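Local coordinates for protein N-acetylmuramoyl-L-alanine amidase (Mycolicibacterium smegmatis, PDB 7AGM) that is a zinc-dependent amidase that hydrolyses the amide bond between N-acetylmuramic acid and L-alanine in peptidoglycan, at residues L121-S124 with A130-G133; H53-D58 with E199-Y204. One frame throughout, in Å; residues are numbered along the deposited sequence. Where two conformers were deposited one is given.

Contact 1. Residues L121-S124 with A130-G133; sequences LYSS and AQSG
Ser123, the last residue of strand 119-123, lays its CB and OG against the amide end of Gln131. The hydroxyl donates to the side-chain carbonyl, with OG 2.7 Å from Gln131 OE1; it comes down from above the amide plane, 64° out of it, at a C=O...O angle of 115°. Because OG stands anti to the backbone N (chi1 -178°), it faces the short helix 129-132, while Gln131 extends fully beyond CG to bring its amide across. The CB that carries the hydroxyl lies 3.3 Å from Gln131 OE1. Beside this direct bond, two waters span the backbones: each donates to both Ser123 O and Gln131 O, the first at 2.8 Å from either oxygen. Water 1 also lies in the plane of the Tyr122 ring, at its edge. The amide of Gln131 has further partners: OE1 accepts from Leu127 N as well, and NE2 gives its hydrogens to the carbonyls of Asn172, in helix 169-173, and Ala174 just after it, which fixes the flip of the group. Away from the zinc site, the chemistry implies a buried polar join, in which hydrogen bonds and shared water, with little apolar packing, connect a strand end of the mixed sheet to helix 129-132.

Contact 2. Residues H53-D58 with E199-Y204; sequences HSFTWD and EGRQKY
Asp58 and Arg201 meet in a salt bridge between helices 52-69 and 198-219. Arg201 NE donates to Asp58 OD2 at 2.7 Å, nearly straight at 171°; the oxygen lies at the guanidinium edge, close to its plane, yet is itself approached from above the carboxylate plane. The bend at chi3 (-65°) turns NE toward the acid, and water 3 links the same groups, accepting from Arg201 NH2 at 3.0 Å and donating weakly to Asp58 OD1. Alongside, the aliphatic part of Arg201 slides past Phe55, with CG 3.8 Å from Phe55 CD1. The Phe55 ring then points its edge at the face of Tyr204 in an offset edge-to-face pair, centroids 5.5 Å apart; Phe55 CE1 approaches Tyr204 CD2 to 3.7 Å.

In the second shell, Arg62 forms another salt bridge to Asp58 OD2, so two cations share one oxygen and would probably keep the acid ionised. Met195 O accepts from Arg201 NH1. The helix segments, 10.3 Å apart at their axes, cross at -61°. This packing joins the helix opening with zinc ligand Glu52 to the C-terminal helix beside the metal site, the Phe55 side chain about 8 Å from the zinc ion; both rings pack on Cys183 of strand 178-185 and Met195 of helix 189-196.

From the N terminus the chain first runs through strand 10-15 to helix 52-69, which begins at the zinc ligand Glu52 and supplies the first half of contact 2. It then adds strands 73-76 and 102-109 to the mixed sheet before reaching strand 119-123, where contact 1 closes a short loop onto helix 129-132. After strands 162-165 and 178-185, helix 198-219 returns to helix 52-69 and completes contact 2, a loop of 140 intervening residues within which contact 1 is nested. The two contacts do not touch: their centres lie about 25 Å apart, on opposite sides of the chain's centre. Contact 1 joins neighbouring pieces locally, whereas contact 2 ties an early helix to the C-terminal one.

Contact 1. Residues L121-S124 with A130-G133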
# COMPACT_ATOMS: atom_id res chain seq x y z
N LEU A 121 1.08 1.62 7.47
CA LEU A 121 2.34 1.08 7.97
C LEU A 121 3.51 1.89 7.43
O LEU A 121 3.51 2.32 6.28
CB LEU A 121 2.53 -0.38 7.54
CG LEU A 121 1.62 -1.47 8.13
CD1 LEU A 121 0.14 -1.30 7.76
CD2 LEU A 121 2.14 -2.83 7.70
N TYR A 122 4.53 2.06 8.27
CA TYR A 122 5.76 2.71 7.84
C TYR A 122 6.93 2.08 8.57
O TYR A 122 6.80 1.57 9.68
CB TYR A 122 5.70 4.23 8.06
CG TYR A 122 5.50 4.66 9.49
CD1 TYR A 122 4.23 4.69 10.06
CD2 TYR A 122 6.58 5.05 10.29
CE1 TYR A 122 4.05 5.09 11.38
CE2 TYR A 122 6.42 5.45 11.59
CZ TYR A 122 5.15 5.47 12.14
OH TYR A 122 5.03 5.88 13.45
N SER A 123 8.10 2.12 7.92
CA SER A 123 9.29 1.48 8.47
C SER A 123 9.72 2.15 9.77
O SER A 123 9.94 3.36 9.82
CB SER A 123 10.43 1.55 7.47
OG SER A 123 11.57 0.88 7.99
N SER A 124 9.87 1.34 10.80
CA SER A 124 10.35 1.81 12.09
C SER A 124 10.94 0.63 12.85
O SER A 124 10.34 -0.44 12.89
CB SER A 124 9.20 2.43 12.89
OG SER A 124 9.66 2.92 14.13
N ALA A 130 15.13 8.88 4.44
CA ALA A 130 13.76 8.87 3.93
C ALA A 130 12.82 8.24 4.95
O ALA A 130 11.72 8.76 5.19
CB ALA A 130 13.68 8.11 2.61
N GLN A 131 13.26 7.15 5.58
CA GLN A 131 12.41 6.46 6.54
C GLN A 131 12.24 7.25 7.82
O GLN A 131 11.18 7.16 8.46
CB GLN A 131 13.00 5.08 6.84
CG GLN A 131 12.98 4.16 5.62
CD GLN A 131 13.52 2.78 5.91
OE1 GLN A 131 13.64 2.37 7.06
NE2 GLN A 131 13.85 2.05 4.85
N SER A 132 13.25 8.03 8.20
CA SER A 132 13.22 8.74 9.47
C SER A 132 12.36 9.99 9.42
O SER A 132 11.80 10.40 10.45
CB SER A 132 14.65 9.11 9.89
OG SER A 132 14.66 9.87 11.08
N GLY A 133 12.26 10.63 8.26
CA GLY A 133 11.59 11.91 8.14
C GLY A 133 10.40 11.89 7.20
O GLY A 133 9.25 11.77 7.62
O HOH W 1 9.37 5.14 7.72
O HOH W 2 10.62 5.72 11.04

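Contact 2. Residues H53-D58 with E199-Y204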
# COMPACT_ATOMS: atom_id res chain seq x y z
N HIS A 53 -5.66 -9.98 -3.69
CA HIS A 53 -4.89 -9.56 -4.86
C HIS A 53 -5.77 -8.86 -5.90
O HIS A 53 -5.28 -7.97 -6.61
CB HIS A 53 -4.11 -10.74 -5.47
CG HIS A 53 -4.96 -11.74 -6.19
ND1 HIS A 53 -5.43 -11.53 -7.47
CD2 HIS A 53 -5.38 -12.97 -5.83
CE1 HIS A 53 -6.12 -12.59 -7.86
NE2 HIS A 53 -6.10 -13.48 -6.89
N SER A 54 -7.05 -9.23 -6.00
CA SER A 54 -7.93 -8.54 -6.94
C SER A 54 -8.38 -7.19 -6.39
O SER A 54 -8.47 -6.21 -7.15
CB SER A 54 -9.14 -9.41 -7.27
OG SER A 54 -8.72 -10.61 -7.92
N PHE A 55 -8.63 -7.11 -5.08
CA PHE A 55 -8.94 -5.82 -4.47
C PHE A 55 -7.81 -4.83 -4.67
O PHE A 55 -8.03 -3.67 -5.05
CB PHE A 55 -9.22 -5.97 -2.98
CG PHE A 55 -9.22 -4.66 -2.25
CD1 PHE A 55 -10.28 -3.77 -2.38
CD2 PHE A 55 -8.13 -4.28 -1.48
CE1 PHE A 55 -10.27 -2.54 -1.74
CE2 PHE A 55 -8.11 -3.05 -0.83
CZ PHE A 55 -9.18 -2.18 -0.95
N THR A 56 -6.57 -5.25 -4.38
CA THR A 56 -5.46 -4.30 -4.48
C THR A 56 -5.23 -3.90 -5.93
O THR A 56 -4.92 -2.73 -6.21
CB THR A 56 -4.18 -4.89 -3.88
OG1 THR A 56 -3.73 -5.99 -4.68
CG2 THR A 56 -4.40 -5.34 -2.42
N TRP A 57 -5.38 -4.84 -6.85
CA TRP A 57 -5.18 -4.54 -8.27
C TRP A 57 -6.17 -3.48 -8.75
O TRP A 57 -5.77 -2.42 -9.27
CB TRP A 57 -5.33 -5.83 -9.07
CG TRP A 57 -5.33 -5.64 -10.55
CD1 TRP A 57 -6.38 -5.81 -11.41
CD2 TRP A 57 -4.21 -5.24 -11.36
NE1 TRP A 57 -5.99 -5.54 -12.70
CE2 TRP A 57 -4.66 -5.20 -12.69
CE3 TRP A 57 -2.88 -4.92 -11.08
CZ2 TRP A 57 -3.83 -4.83 -13.75
CZ3 TRP A 57 -2.05 -4.57 -12.13
CH2 TRP A 57 -2.53 -4.52 -13.45
N ASP A 58 -7.47 -3.73 -8.57
CA ASP A 58 -8.45 -2.80 -9.10
C ASP A 58 -8.39 -1.44 -8.40
O ASP A 58 -8.49 -0.39 -9.05
CB ASP A 58 -9.85 -3.40 -9.03
CG ASP A 58 -10.87 -2.56 -9.75
OD1 ASP A 58 -10.84 -2.55 -11.00
OD2 ASP A 58 -11.68 -1.88 -9.08
N GLU A 199 -17.72 0.73 -6.44
CA GLU A 199 -17.83 2.04 -5.81
C GLU A 199 -17.04 2.09 -4.51
O GLU A 199 -16.44 3.12 -4.18
CB GLU A 199 -19.29 2.42 -5.57
CG GLU A 199 -20.07 2.68 -6.85
CD GLU A 199 -20.57 1.40 -7.50
OE1 GLU A 199 -20.66 0.36 -6.80
OE2 GLU A 199 -20.88 1.43 -8.71
N GLY A 200 -17.01 0.98 -3.77
CA GLY A 200 -16.17 0.93 -2.58
C GLY A 200 -14.69 1.03 -2.90
O GLY A 200 -13.94 1.72 -2.21
N ARG A 201 -14.25 0.33 -3.96
CA ARG A 201 -12.85 0.43 -4.34
C ARG A 201 -12.51 1.84 -4.82
O ARG A 201 -11.42 2.35 -4.54
CB ARG A 201 -12.51 -0.64 -5.39
CG ARG A 201 -12.66 -2.07 -4.84
CD ARG A 201 -12.08 -3.13 -5.76
NE ARG A 201 -12.80 -3.21 -7.03
CZ ARG A 201 -13.87 -3.95 -7.26
NH1 ARG A 201 -14.39 -4.71 -6.30
NH2 ARG A 201 -14.44 -3.95 -8.47
N GLN A 202 -13.44 2.49 -5.50
CA GLN A 202 -13.24 3.89 -5.87
C GLN A 202 -13.15 4.78 -4.63
O GLN A 202 -12.37 5.74 -4.60
CB GLN A 202 -14.37 4.37 -6.79
CG GLN A 202 -14.10 5.73 -7.41
CD GLN A 202 -12.92 5.72 -8.37
OE1 GLN A 202 -12.81 4.83 -9.22
NE2 GLN A 202 -12.03 6.70 -8.23
N LYS A 203 -13.95 4.47 -3.60
CA LYS A 203 -13.91 5.21 -2.35
C LYS A 203 -12.53 5.13 -1.71
O LYS A 203 -11.95 6.15 -1.31
CB LYS A 203 -14.99 4.65 -1.42
CG LYS A 203 -15.10 5.27 -0.03
CD LYS A 203 -15.99 4.39 0.86
CE LYS A 203 -16.15 4.93 2.27
NZ LYS A 203 -16.80 6.27 2.26
N TYR A 204 -11.99 3.91 -1.61
CA TYR A 204 -10.63 3.76 -1.09
C TYR A 204 -9.62 4.50 -1.97
O TYR A 204 -8.72 5.17 -1.47
CB TYR A 204 -10.25 2.28 -1.01
CG TYR A 204 -10.91 1.51 0.11
CD1 TYR A 204 -10.68 1.84 1.45
CD2 TYR A 204 -11.74 0.43 -0.17
CE1 TYR A 204 -11.28 1.12 2.48
CE2 TYR A 204 -12.34 -0.29 0.84
CZ TYR A 204 -12.11 0.06 2.16
OH TYR A 204 -12.72 -0.69 3.15
O HOH W 3 -13.77 -2.81 -11.13